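Local coordinates for peptidylprolyl isomerase PrsA (Bacillus anthracis, PDB 6VJ4), which catalyses peptidyl-prolyl cis-trans isomerisation, assists the post-translocational, extracellular folding of secreted proteins, and is important for secretion of the protective antigen, at residues Q35-K40 against S232-A237; N71-E76 against K80-F85; K91-S96 against P223-K228; V97-V102 against E206-I211. All blocks are in the same frame, centred on the assembly; numbering follows the deposited sequence.

Interaction 1. Residues Q35-K40 against S232-A237; sequences QDVITK and SELKKA
The carboxylate of E233 is the one flat group on the side chains that touch here, and neither its faces nor its edges meet 35-40. Its oxygens are taken by residues just past that segment: OE1 makes a salt bridge with K41 and OE2 a hydrogen bond with the hydroxyl of Y42. What E233 gives to the contact is its stem, CG lying 3.8 Å from I38 CD1, the far tip of the isoleucine. Alongside, V37 CG2 meets L234 CD2 at 3.6 Å. The valine has CG1 anti to its N (chi1 173°), which puts CG2 beside the N and against the leucine methyl. Within each pair the side chains cross at a slant; the axes of the short segments lie 83° apart in direction and approach to 10.2 Å. This is where an N-terminal helix, 28-41, meets the C-terminal helix 223-236. L29 of the second subunit packs on V37 and on A237, so the dimer partner covers this region too. The junction itself is hydrocarbon only, and the buried acid beside it keeps its oxygens for K41 and Y42, partners likely to favour its charged form.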
loop_
_atom_site.group_PDB
_atom_site.type_symbol
_atom_site.label_atom_id
_atom_site.label_comp_id
_atom_site.label_asym_id
_atom_site.label_seq_id
_atom_site.Cartn_x
_atom_site.Cartn_y
_atom_site.Cartn_z
ATOM N N GLN A 35 6.772 6.198 -3.904
ATOM C CA GLN A 35 7.780 7.265 -3.655
ATOM C C GLN A 35 7.856 7.560 -2.152
ATOM O O GLN A 35 8.977 7.809 -1.665
ATOM C CB GLN A 35 7.452 8.525 -4.463
ATOM C CG GLN A 35 7.586 8.338 -5.972
ATOM C CD GLN A 35 7.477 9.628 -6.750
ATOM O OE1 GLN A 35 7.295 10.709 -6.190
ATOM N NE2 GLN A 35 7.601 9.522 -8.063
ATOM N N ASP A 36 6.720 7.516 -1.448
ATOM C CA ASP A 36 6.705 7.803 0.015
ATOM C C ASP A 36 7.524 6.751 0.775
ATOM O O ASP A 36 8.240 7.137 1.718
ATOM C CB ASP A 36 5.279 7.887 0.570
ATOM C CG ASP A 36 4.606 9.232 0.350
ATOM O OD1 ASP A 36 4.818 9.828 -0.730
ATOM O OD2 ASP A 36 3.895 9.687 1.271
ATOM N N VAL A 37 7.399 5.476 0.400
ATOM C CA VAL A 37 8.149 4.379 1.086
ATOM C C VAL A 37 9.654 4.615 0.908
ATOM O O VAL A 37 10.373 4.600 1.924
ATOM C CB VAL A 37 7.727 2.994 0.559
ATOM C CG1 VAL A 37 8.594 1.879 1.128
ATOM C CG2 VAL A 37 6.256 2.718 0.830
ATOM N N ILE A 38 10.102 4.852 -0.329
ATOM C CA ILE A 38 11.554 5.061 -0.617
ATOM C C ILE A 38 12.048 6.356 0.036
ATOM O O ILE A 38 13.085 6.303 0.730
ATOM C CB ILE A 38 11.802 5.063 -2.137
ATOM C CG1 ILE A 38 11.370 3.738 -2.765
ATOM C CG2 ILE A 38 13.250 5.402 -2.460
ATOM C CD1 ILE A 38 11.994 2.518 -2.122
ATOM N N THR A 39 11.327 7.464 -0.164
ATOM C CA THR A 39 11.764 8.788 0.363
ATOM C C THR A 39 11.768 8.799 1.895
ATOM O O THR A 39 12.538 9.595 2.459
ATOM C CB THR A 39 10.898 9.921 -0.204
ATOM O OG1 THR A 39 9.533 9.633 0.099
ATOM C CG2 THR A 39 11.072 10.095 -1.695
ATOM N N LYS A 40 10.934 7.975 2.537
ATOM C CA LYS A 40 10.903 7.952 4.025
ATOM C C LYS A 40 12.082 7.122 4.551
ATOM O O LYS A 40 12.702 7.556 5.546
ATOM C CB LYS A 40 9.588 7.370 4.559
ATOM C CG LYS A 40 9.457 7.385 6.079
ATOM C CD LYS A 40 8.232 6.663 6.605
ATOM C CE LYS A 40 8.105 6.737 8.112
ATOM N NZ LYS A 40 7.881 8.126 8.577
ATOM N N SER A 232 10.432 -5.197 -3.651
ATOM C CA SER A 232 10.914 -5.867 -2.414
ATOM C C SER A 232 10.741 -4.929 -1.216
ATOM O O SER A 232 10.355 -5.416 -0.140
ATOM C CB SER A 232 12.345 -6.321 -2.554
ATOM O OG SER A 232 13.206 -5.219 -2.795
ATOM N N GLU A 233 10.992 -3.630 -1.411
ATOM C CA GLU A 233 10.887 -2.623 -0.319
ATOM C C GLU A 233 9.422 -2.526 0.138
ATOM O O GLU A 233 9.182 -2.497 1.365
ATOM C CB GLU A 233 11.437 -1.281 -0.801
ATOM C CG GLU A 233 12.058 -0.442 0.298
ATOM C CD GLU A 233 13.273 -1.078 0.958
ATOM O OE1 GLU A 233 13.101 -2.073 1.681
ATOM O OE2 GLU A 233 14.397 -0.611 0.697
ATOM N N LEU A 234 8.481 -2.485 -0.809
ATOM C CA LEU A 234 7.038 -2.461 -0.450
ATOM C C LEU A 234 6.696 -3.758 0.296
ATOM O O LEU A 234 5.957 -3.683 1.294
ATOM C CB LEU A 234 6.192 -2.315 -1.719
ATOM C CG LEU A 234 6.443 -1.055 -2.551
ATOM C CD1 LEU A 234 5.620 -1.078 -3.831
ATOM C CD2 LEU A 234 6.145 0.201 -1.750
ATOM N N LYS A 235 7.237 -4.895 -0.165
ATOM C CA LYS A 235 6.978 -6.222 0.461
ATOM C C LYS A 235 7.537 -6.238 1.891
ATOM O O LYS A 235 6.857 -6.791 2.778
ATOM C CB LYS A 235 7.578 -7.343 -0.395
ATOM C CG LYS A 235 7.259 -8.757 0.075
ATOM C CD LYS A 235 7.773 -9.837 -0.854
ATOM C CE LYS A 235 7.403 -11.231 -0.395
ATOM N NZ LYS A 235 7.897 -12.262 -1.337
ATOM N N LYS A 236 8.725 -5.664 2.107
ATOM C CA LYS A 236 9.305 -5.600 3.476
ATOM C C LYS A 236 8.390 -4.753 4.365
ATOM O O LYS A 236 8.356 -5.008 5.581
ATOM C CB LYS A 236 10.728 -5.032 3.446
ATOM C CG LYS A 236 11.765 -5.940 2.801
ATOM C CD LYS A 236 13.169 -5.379 2.812
ATOM C CE LYS A 236 14.175 -6.306 2.164
ATOM N NZ LYS A 236 15.542 -5.738 2.198
ATOM N N ALA A 237 7.662 -3.806 3.762
ATOM C CA ALA A 237 6.736 -2.913 4.503
ATOM C C ALA A 237 5.336 -3.543 4.605
ATOM O O ALA A 237 4.444 -2.878 5.162
ATOM C CB ALA A 237 6.680 -1.565 3.827
#

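Interaction 2. Residues N71-E76 against K80-F85; sequences NGLKDE and KNQIKF
L73 and Q82 each carry CG beside the backbone N (chi1 -77° and -56°), and a second bend in the glutamine, chi2 -56°, turns its amide away from the line of its stem. The two side chains pass one another head to tail, and the touch is made by L73 CD2, which sits 3.6 Å from Q82 CG. The amide beyond that methylene looks to helix 28-41: NE2 donates to E31 and OE1 accepts from Q35. Q82 therefore faces the leucine with its aliphatic part while its polar end is bound to another helix. L73 also packs on L68 and on F79, filling the angle between helix 64-70 and helix 76-95. The loop that joins these two helices is defined at both ends. G72 closes the first with a Schellman motif, its positive phi being of the kind glycine readily adopts, and D75 is the N-cap of the second, its OD1 accepting from D78 N. One turn into that second helix, K80 N donates to E76 O over 2.9 Å, an ordinary first-turn helix bond, and K80 CB rests 3.6 Å from the same E76 O. The E76 side chain leads off to K57 on helix 46-60, with which OE1 forms a salt bridge, and K80 lies over V49 of that same helix.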
loop_
_atom_site.group_PDB
_atom_site.type_symbol
_atom_site.label_atom_id
_atom_site.label_comp_id
_atom_site.label_asym_id
_atom_site.label_seq_id
_atom_site.Cartn_x
_atom_site.Cartn_y
_atom_site.Cartn_z
ATOM N N ASN A 71 8.433 17.127 -20.503
ATOM C CA ASN A 71 8.734 15.896 -19.716
ATOM C C ASN A 71 7.446 15.344 -19.090
ATOM O O ASN A 71 7.497 14.230 -18.530
ATOM C CB ASN A 71 9.804 16.141 -18.648
ATOM C CG ASN A 71 11.207 16.230 -19.215
ATOM O OD1 ASN A 71 11.403 16.171 -20.428
ATOM N ND2 ASN A 71 12.193 16.358 -18.343
ATOM N N GLY A 72 6.338 16.086 -19.195
ATOM C CA GLY A 72 5.048 15.629 -18.641
ATOM C C GLY A 72 4.979 15.840 -17.140
ATOM O O GLY A 72 4.507 14.924 -16.440
ATOM N N LEU A 73 5.445 17.004 -16.675
ATOM C CA LEU A 73 5.435 17.384 -15.235
ATOM C C LEU A 73 4.410 18.503 -15.013
ATOM O O LEU A 73 4.421 19.480 -15.789
ATOM C CB LEU A 73 6.847 17.821 -14.835
ATOM C CG LEU A 73 7.851 16.686 -14.626
ATOM C CD1 LEU A 73 9.272 17.145 -14.914
ATOM C CD2 LEU A 73 7.736 16.115 -13.220
ATOM N N LYS A 74 3.584 18.359 -13.971
ATOM C CA LYS A 74 2.501 19.324 -13.632
ATOM C C LYS A 74 3.089 20.731 -13.466
ATOM O O LYS A 74 2.706 21.632 -14.236
ATOM C CB LYS A 74 1.820 18.918 -12.322
ATOM C CG LYS A 74 1.431 17.449 -12.201
ATOM C CD LYS A 74 0.125 17.071 -12.853
ATOM C CE LYS A 74 -0.120 15.579 -12.774
ATOM N NZ LYS A 74 -1.521 15.228 -13.103
ATOM N N ASP A 75 3.970 20.893 -12.473
ATOM C CA ASP A 75 4.627 22.189 -12.156
ATOM C C ASP A 75 5.992 21.906 -11.510
ATOM O O ASP A 75 6.422 20.729 -11.529
ATOM C CB ASP A 75 3.719 23.058 -11.278
ATOM C CG ASP A 75 3.217 22.371 -10.017
ATOM O OD1 ASP A 75 3.669 21.241 -9.737
ATOM O OD2 ASP A 75 2.365 22.968 -9.329
ATOM N N GLU A 76 6.638 22.936 -10.954
ATOM C CA GLU A 76 7.987 22.774 -10.343
ATOM C C GLU A 76 7.895 21.899 -9.084
ATOM O O GLU A 76 8.885 21.211 -8.783
ATOM C CB GLU A 76 8.604 24.138 -10.039
ATOM C CG GLU A 76 9.968 24.049 -9.380
ATOM C CD GLU A 76 10.688 25.377 -9.234
ATOM O OE1 GLU A 76 11.598 25.459 -8.388
ATOM O OE2 GLU A 76 10.350 26.320 -9.981
ATOM N N LYS A 80 10.341 18.714 -8.325
ATOM C CA LYS A 80 11.081 18.582 -7.041
ATOM C C LYS A 80 10.783 17.211 -6.419
ATOM O O LYS A 80 11.749 16.522 -6.018
ATOM C CB LYS A 80 10.707 19.722 -6.087
ATOM C CG LYS A 80 11.446 19.712 -4.756
ATOM C CD LYS A 80 11.097 20.856 -3.831
ATOM C CE LYS A 80 11.806 20.751 -2.495
ATOM N NZ LYS A 80 11.461 21.873 -1.590
ATOM N N ASN A 81 9.503 16.829 -6.342
ATOM C CA ASN A 81 9.135 15.506 -5.767
ATOM C C ASN A 81 9.763 14.383 -6.596
ATOM O O ASN A 81 10.096 13.347 -5.994
ATOM C CB ASN A 81 7.621 15.308 -5.649
ATOM C CG ASN A 81 7.022 16.020 -4.456
ATOM O OD1 ASN A 81 7.744 16.482 -3.574
ATOM N ND2 ASN A 81 5.702 16.093 -4.406
ATOM N N GLN A 82 9.926 14.580 -7.911
ATOM C CA GLN A 82 10.528 13.519 -8.770
ATOM C C GLN A 82 12.041 13.472 -8.511
ATOM O O GLN A 82 12.615 12.365 -8.563
ATOM C CB GLN A 82 10.241 13.744 -10.260
ATOM C CG GLN A 82 8.762 13.863 -10.625
ATOM C CD GLN A 82 7.897 12.701 -10.197
ATOM O OE1 GLN A 82 8.131 12.055 -9.179
ATOM N NE2 GLN A 82 6.845 12.452 -10.962
ATOM N N ILE A 83 12.653 14.636 -8.263
ATOM C CA ILE A 83 14.111 14.714 -7.949
ATOM C C ILE A 83 14.340 14.101 -6.560
ATOM O O ILE A 83 15.297 13.313 -6.411
ATOM C CB ILE A 83 14.628 16.162 -8.050
ATOM C CG1 ILE A 83 14.732 16.603 -9.513
ATOM C CG2 ILE A 83 15.957 16.322 -7.324
ATOM C CD1 ILE A 83 15.508 17.884 -9.731
ATOM N N LYS A 84 13.484 14.439 -5.592
ATOM C CA LYS A 84 13.588 13.856 -4.229
ATOM C C LYS A 84 13.558 12.328 -4.362
ATOM O O LYS A 84 14.394 11.661 -3.716
ATOM C CB LYS A 84 12.464 14.410 -3.347
ATOM C CG LYS A 84 12.412 13.892 -1.914
ATOM C CD LYS A 84 11.305 14.547 -1.097
ATOM C CE LYS A 84 11.085 13.911 0.260
ATOM N NZ LYS A 84 12.293 13.991 1.118
ATOM N N PHE A 85 12.672 11.799 -5.212
ATOM C CA PHE A 85 12.564 10.329 -5.412
ATOM C C PHE A 85 13.852 9.781 -6.044
ATOM O O PHE A 85 14.391 8.770 -5.533
ATOM C CB PHE A 85 11.347 9.982 -6.271
ATOM C CG PHE A 85 11.233 8.516 -6.602
ATOM C CD1 PHE A 85 10.806 7.605 -5.646
ATOM C CD2 PHE A 85 11.570 8.041 -7.860
ATOM C CE1 PHE A 85 10.709 6.255 -5.947
ATOM C CE2 PHE A 85 11.470 6.691 -8.160
ATOM C CZ PHE A 85 11.041 5.800 -7.204
#

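Interaction 3. Residues K91-S96 against P223-K228; sequences KAIKQS and PIFGKK
I93 and G226 mark the nearest backbone approach, their CA atoms 7.0 Å apart. Residues 91-95 belong to the last part of the long helix 76-95, and 223-228 is the opening of helix 223-236. The contact is carried by F225, whose CB is directed at the other segment and whose CG stands anti to the backbone N (chi1 178°), sending the ring straight across. The far end of the ring arrives at S96. There S96 CB lies in the ring plane at its edge, 3.9 Å from F225 CZ, while S96 OG comes in obliquely, 3.4 Å from F225 CZ. The hydroxyl is not spent on the ring: S96 OG folds back and donates to I93 O over 2.6 Å, 19° out of the carbonyl plane, and R219 NH1 on helix 204-220 bonds to S96 OG as well. These two partners fix the rotation of the serine, with OG between the backbone N and the carbonyl carbon, and satisfy its polar end right beside an aromatic rim. I93 adds a looser apolar touch, its CG2 being 4.2 Å from F225 CE1 and again oblique to the ring. R219 packs on both I93 and F225, so helix 204-220 also borders the junction. An N-terminal helix held against the C-terminal ones in this way is characteristic of PrsA-type foldases, in which the regions before and after the parvulin-like isomerase domain fold together into one helical, probably chaperone-like, domain.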
loop_
_atom_site.group_PDB
_atom_site.type_symbol
_atom_site.label_atom_id
_atom_site.label_comp_id
_atom_site.label_asym_id
_atom_site.label_seq_id
_atom_site.Cartn_x
_atom_site.Cartn_y
_atom_site.Cartn_z
ATOM N N LYS A 91 20.342 6.636 -3.410
ATOM C CA LYS A 91 20.917 6.298 -2.083
ATOM C C LYS A 91 20.564 4.846 -1.744
ATOM O O LYS A 91 21.443 4.134 -1.210
ATOM C CB LYS A 91 20.402 7.276 -1.021
ATOM C CG LYS A 91 20.957 7.072 0.381
ATOM C CD LYS A 91 20.381 8.028 1.409
ATOM C CE LYS A 91 20.901 7.778 2.809
ATOM N NZ LYS A 91 20.290 8.694 3.800
ATOM N N ALA A 92 19.336 4.424 -2.061
ATOM C CA ALA A 92 18.873 3.040 -1.791
ATOM C C ALA A 92 19.698 2.039 -2.619
ATOM O O ALA A 92 20.069 0.973 -2.082
ATOM C CB ALA A 92 17.410 2.918 -2.114
ATOM N N ILE A 93 19.941 2.363 -3.885
ATOM C CA ILE A 93 20.727 1.459 -4.777
ATOM C C ILE A 93 22.169 1.407 -4.260
ATOM O O ILE A 93 22.750 0.307 -4.250
ATOM C CB ILE A 93 20.626 1.914 -6.247
ATOM C CG1 ILE A 93 19.178 1.851 -6.743
ATOM C CG2 ILE A 93 21.552 1.095 -7.137
ATOM C CD1 ILE A 93 18.956 2.484 -8.091
ATOM N N LYS A 94 22.705 2.546 -3.820
ATOM C CA LYS A 94 24.093 2.574 -3.289
ATOM C C LYS A 94 24.160 1.723 -2.015
ATOM O O LYS A 94 25.164 1.016 -1.840
ATOM C CB LYS A 94 24.551 4.017 -3.051
ATOM C CG LYS A 94 25.986 4.160 -2.567
ATOM C CD LYS A 94 26.542 5.566 -2.655
ATOM C CE LYS A 94 28.024 5.611 -2.333
ATOM N NZ LYS A 94 28.593 6.972 -2.474
ATOM N N GLN A 95 23.122 1.761 -1.172
ATOM C CA GLN A 95 23.127 0.963 0.082
ATOM C C GLN A 95 22.804 -0.507 -0.209
ATOM O O GLN A 95 23.144 -1.339 0.636
ATOM C CB GLN A 95 22.172 1.569 1.111
ATOM C CG GLN A 95 22.665 2.913 1.630
ATOM C CD GLN A 95 21.745 3.557 2.638
ATOM O OE1 GLN A 95 21.909 4.722 2.985
ATOM N NE2 GLN A 95 20.779 2.801 3.131
ATOM N N SER A 96 22.226 -0.820 -1.373
ATOM C CA SER A 96 21.898 -2.235 -1.706
ATOM C C SER A 96 23.185 -3.050 -1.898
ATOM O O SER A 96 23.116 -4.293 -1.869
ATOM C CB SER A 96 21.055 -2.326 -2.952
ATOM O OG SER A 96 21.847 -2.126 -4.115
ATOM N N PRO A 223 17.193 -0.375 -15.011
ATOM C CA PRO A 223 15.818 -0.136 -14.571
ATOM C C PRO A 223 15.215 -1.388 -13.915
ATOM O O PRO A 223 14.502 -1.247 -12.946
ATOM C CB PRO A 223 15.058 0.221 -15.860
ATOM C CG PRO A 223 16.142 0.567 -16.866
ATOM C CD PRO A 223 17.333 -0.279 -16.471
ATOM N N ILE A 224 15.535 -2.570 -14.455
ATOM C CA ILE A 224 15.027 -3.871 -13.922
ATOM C C ILE A 224 15.392 -3.983 -12.435
ATOM O O ILE A 224 14.498 -4.342 -11.645
ATOM C CB ILE A 224 15.581 -5.058 -14.742
ATOM C CG1 ILE A 224 15.224 -4.937 -16.227
ATOM C CG2 ILE A 224 15.119 -6.388 -14.157
ATOM C CD1 ILE A 224 15.821 -6.021 -17.100
ATOM N N PHE A 225 16.645 -3.684 -12.071
ATOM C CA PHE A 225 17.084 -3.789 -10.652
ATOM C C PHE A 225 16.348 -2.760 -9.783
ATOM O O PHE A 225 15.771 -3.160 -8.759
ATOM C CB PHE A 225 18.595 -3.590 -10.512
ATOM C CG PHE A 225 19.078 -3.643 -9.085
ATOM C CD1 PHE A 225 19.022 -2.518 -8.275
ATOM C CD2 PHE A 225 19.559 -4.825 -8.542
ATOM C CE1 PHE A 225 19.446 -2.574 -6.956
ATOM C CE2 PHE A 225 19.984 -4.877 -7.223
ATOM C CZ PHE A 225 19.921 -3.753 -6.432
ATOM N N GLY A 226 16.392 -1.481 -10.174
ATOM C CA GLY A 226 15.754 -0.391 -9.409
ATOM C C GLY A 226 14.277 -0.644 -9.150
ATOM O O GLY A 226 13.763 -0.149 -8.123
ATOM N N LYS A 227 13.620 -1.403 -10.033
ATOM C CA LYS A 227 12.165 -1.689 -9.901
ATOM C C LYS A 227 11.970 -2.938 -9.029
ATOM O O LYS A 227 11.029 -2.938 -8.210
ATOM C CB LYS A 227 11.530 -1.763 -11.296
ATOM C CG LYS A 227 11.531 -0.429 -12.040
ATOM C CD LYS A 227 11.064 -0.493 -13.474
ATOM C CE LYS A 227 11.131 0.859 -14.153
ATOM N NZ LYS A 227 10.678 0.794 -15.562
ATOM N N LYS A 228 12.833 -3.949 -9.173
ATOM C CA LYS A 228 12.744 -5.154 -8.301
ATOM C C LYS A 228 13.061 -4.731 -6.857
ATOM O O LYS A 228 12.539 -5.367 -5.924
ATOM C CB LYS A 228 13.675 -6.259 -8.816
ATOM C CG LYS A 228 13.263 -6.875 -10.152
ATOM C CD LYS A 228 14.311 -7.785 -10.776
ATOM C CE LYS A 228 14.644 -9.005 -9.941
ATOM N NZ LYS A 228 13.469 -9.892 -9.765
#

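Interaction 4. Residues V97-V102 against E206-I211; sequences VTEKDV and EVKNSI
V102 and the helix opposite trade methyl-to-carbonyl contacts in both directions. V102 CG1 lies against K208 O at 3.7 Å, while I211 CG2 lies against V102 O at 3.6 Å; neither is a hydrogen bond. Between the two lies the apolar pair, V102 CG1 to I211 CG2 at 3.8 Å, the side chains passing at a slant. V102 CG1 (chi1 175°) and I211 CG2 both stand anti to their backbone N, which brings each to a carbonyl of the other segment. The helix around K208 is kinked: N209 and S210 lack the regular bond from N to the carbonyl four residues back, and S210 N makes only a weak one to V207 O. V207 O is gripped more firmly by I211 N and by S210 OG, the hydroxyl donating in the carbonyl plane on a lone pair. On the other side, helix 99-104 starts with a capping box. D101 N donates to T98 OG1 over 3.0 Å, and T98 N returns a bond to D101 OD2 over 3.1 Å, reaching it from above the carboxylate plane. Beside this, E99 and K208 approach without a salt bridge, E99 OE2 staying 5.1 Å from K208 NZ; the acid bonds to Y204 and the lysine to D205. The contact thus joins helix 99-104 to helix 204-220, one preceding and the other following the four-stranded sheet in the chain, through close apolar packing, and any attraction between E99 and K208 is probably mild.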
loop_
_atom_site.group_PDB
_atom_site.type_symbol
_atom_site.label_atom_id
_atom_site.label_comp_id
_atom_site.label_asym_id
_atom_site.label_seq_id
_atom_site.Cartn_x
_atom_site.Cartn_y
_atom_site.Cartn_z
ATOM N N VAL A 97 24.312 -2.378 -2.112
ATOM C CA VAL A 97 25.592 -3.111 -2.369
ATOM C C VAL A 97 26.225 -3.454 -1.021
ATOM O O VAL A 97 26.695 -2.530 -0.317
ATOM C CB VAL A 97 26.544 -2.316 -3.279
ATOM C CG1 VAL A 97 27.837 -3.078 -3.541
ATOM C CG2 VAL A 97 25.881 -1.944 -4.600
ATOM N N THR A 98 26.219 -4.741 -0.681
ATOM C CA THR A 98 26.764 -5.233 0.611
ATOM C C THR A 98 28.213 -5.683 0.419
ATOM O O THR A 98 28.621 -5.918 -0.727
ATOM C CB THR A 98 25.925 -6.400 1.146
ATOM O OG1 THR A 98 26.105 -7.492 0.244
ATOM C CG2 THR A 98 24.454 -6.067 1.278
ATOM N N GLU A 99 28.959 -5.798 1.516
ATOM C CA GLU A 99 30.356 -6.283 1.448
ATOM C C GLU A 99 30.341 -7.671 0.799
ATOM O O GLU A 99 31.283 -7.970 0.052
ATOM C CB GLU A 99 30.979 -6.319 2.848
ATOM C CG GLU A 99 32.454 -6.709 2.855
ATOM C CD GLU A 99 33.409 -5.720 2.194
ATOM O OE1 GLU A 99 32.996 -4.562 1.953
ATOM O OE2 GLU A 99 34.572 -6.107 1.932
ATOM N N LYS A 100 29.316 -8.480 1.096
ATOM C CA LYS A 100 29.200 -9.829 0.467
ATOM C C LYS A 100 29.059 -9.677 -1.055
ATOM O O LYS A 100 29.712 -10.446 -1.793
ATOM C CB LYS A 100 28.013 -10.615 1.023
ATOM C CG LYS A 100 27.682 -11.879 0.238
ATOM C CD LYS A 100 26.779 -12.853 0.961
ATOM C CE LYS A 100 26.427 -14.054 0.106
ATOM N NZ LYS A 100 27.640 -14.757 -0.379
ATOM N N ASP A 101 28.246 -8.719 -1.509
ATOM C CA ASP A 101 28.098 -8.472 -2.969
ATOM C C ASP A 101 29.476 -8.136 -3.549
ATOM O O ASP A 101 29.803 -8.647 -4.635
ATOM C CB ASP A 101 27.132 -7.325 -3.276
ATOM C CG ASP A 101 25.665 -7.621 -2.995
ATOM O OD1 ASP A 101 25.274 -8.795 -3.099
ATOM O OD2 ASP A 101 24.913 -6.657 -2.682
ATOM N N VAL A 102 30.245 -7.286 -2.865
ATOM C CA VAL A 102 31.587 -6.924 -3.407
ATOM C C VAL A 102 32.453 -8.190 -3.468
ATOM O O VAL A 102 33.025 -8.457 -4.543
ATOM C CB VAL A 102 32.223 -5.792 -2.593
ATOM C CG1 VAL A 102 33.641 -5.477 -3.051
ATOM C CG2 VAL A 102 31.341 -4.553 -2.663
ATOM N N GLU A 206 42.965 -4.085 -2.658
ATOM C CA GLU A 206 43.457 -3.149 -3.690
ATOM C C GLU A 206 42.344 -2.825 -4.683
ATOM O O GLU A 206 42.343 -1.697 -5.183
ATOM C CB GLU A 206 44.700 -3.744 -4.360
ATOM C CG GLU A 206 45.416 -2.778 -5.274
ATOM C CD GLU A 206 46.712 -3.290 -5.885
ATOM O OE1 GLU A 206 47.109 -2.745 -6.935
ATOM O OE2 GLU A 206 47.329 -4.211 -5.306
ATOM N N VAL A 207 41.393 -3.743 -4.900
ATOM C CA VAL A 207 40.351 -3.516 -5.945
ATOM C C VAL A 207 38.918 -3.435 -5.392
ATOM O O VAL A 207 38.041 -3.095 -6.189
ATOM C CB VAL A 207 40.442 -4.627 -7.005
ATOM C CG1 VAL A 207 41.774 -4.596 -7.734
ATOM C CG2 VAL A 207 40.194 -5.982 -6.386
ATOM N N LYS A 208 38.681 -3.661 -4.096
ATOM C CA LYS A 208 37.278 -3.711 -3.587
ATOM C C LYS A 208 36.552 -2.369 -3.806
ATOM O O LYS A 208 35.360 -2.404 -4.095
ATOM C CB LYS A 208 37.266 -4.165 -2.121
ATOM C CG LYS A 208 37.930 -3.219 -1.118
ATOM C CD LYS A 208 38.089 -3.856 0.257
ATOM C CE LYS A 208 38.631 -2.915 1.316
ATOM N NZ LYS A 208 38.955 -3.642 2.571
ATOM N N ASN A 209 37.240 -1.233 -3.689
ATOM C CA ASN A 209 36.560 0.078 -3.891
ATOM C C ASN A 209 36.016 0.146 -5.327
ATOM O O ASN A 209 34.853 0.577 -5.500
ATOM C CB ASN A 209 37.473 1.266 -3.544
ATOM C CG ASN A 209 37.710 1.449 -2.054
ATOM O OD1 ASN A 209 37.211 0.682 -1.230
ATOM N ND2 ASN A 209 38.447 2.489 -1.686
ATOM N N SER A 210 36.797 -0.325 -6.303
ATOM C CA SER A 210 36.402 -0.282 -7.738
ATOM C C SER A 210 35.262 -1.265 -8.018
ATOM O O SER A 210 34.384 -0.934 -8.832
ATOM C CB SER A 210 37.588 -0.543 -8.653
ATOM O OG SER A 210 38.080 -1.869 -8.509
ATOM N N ILE A 211 35.305 -2.460 -7.417
ATOM C CA ILE A 211 34.188 -3.431 -7.602
ATOM C C ILE A 211 32.889 -2.811 -7.083
ATOM O O ILE A 211 31.843 -2.929 -7.768
ATOM C CB ILE A 211 34.518 -4.755 -6.885
ATOM C CG1 ILE A 211 35.741 -5.431 -7.513
ATOM C CG2 ILE A 211 33.297 -5.656 -6.866
ATOM C CD1 ILE A 211 36.262 -6.646 -6.761
#

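From the N terminus, helix 28-41 opens the widest loop, which interaction 1 closes only at the C-terminal helix; the other three contacts fall within it. Interaction 2 comes first and is local, shaping the turn into helix 76-95, and it touches interaction 1 through Q35 and Q82. Further along that helix, interaction 3 starts a second long loop that ends at 223-228, and interaction 4 sits inside it, from 97-102 to 206-211. Interactions 2 and 3 follow in series, and none of the four cross. Interaction 4 brings together helices 99-104 and 204-220, while interactions 1 and 3 bind helix 223-236 to the N-terminal helices.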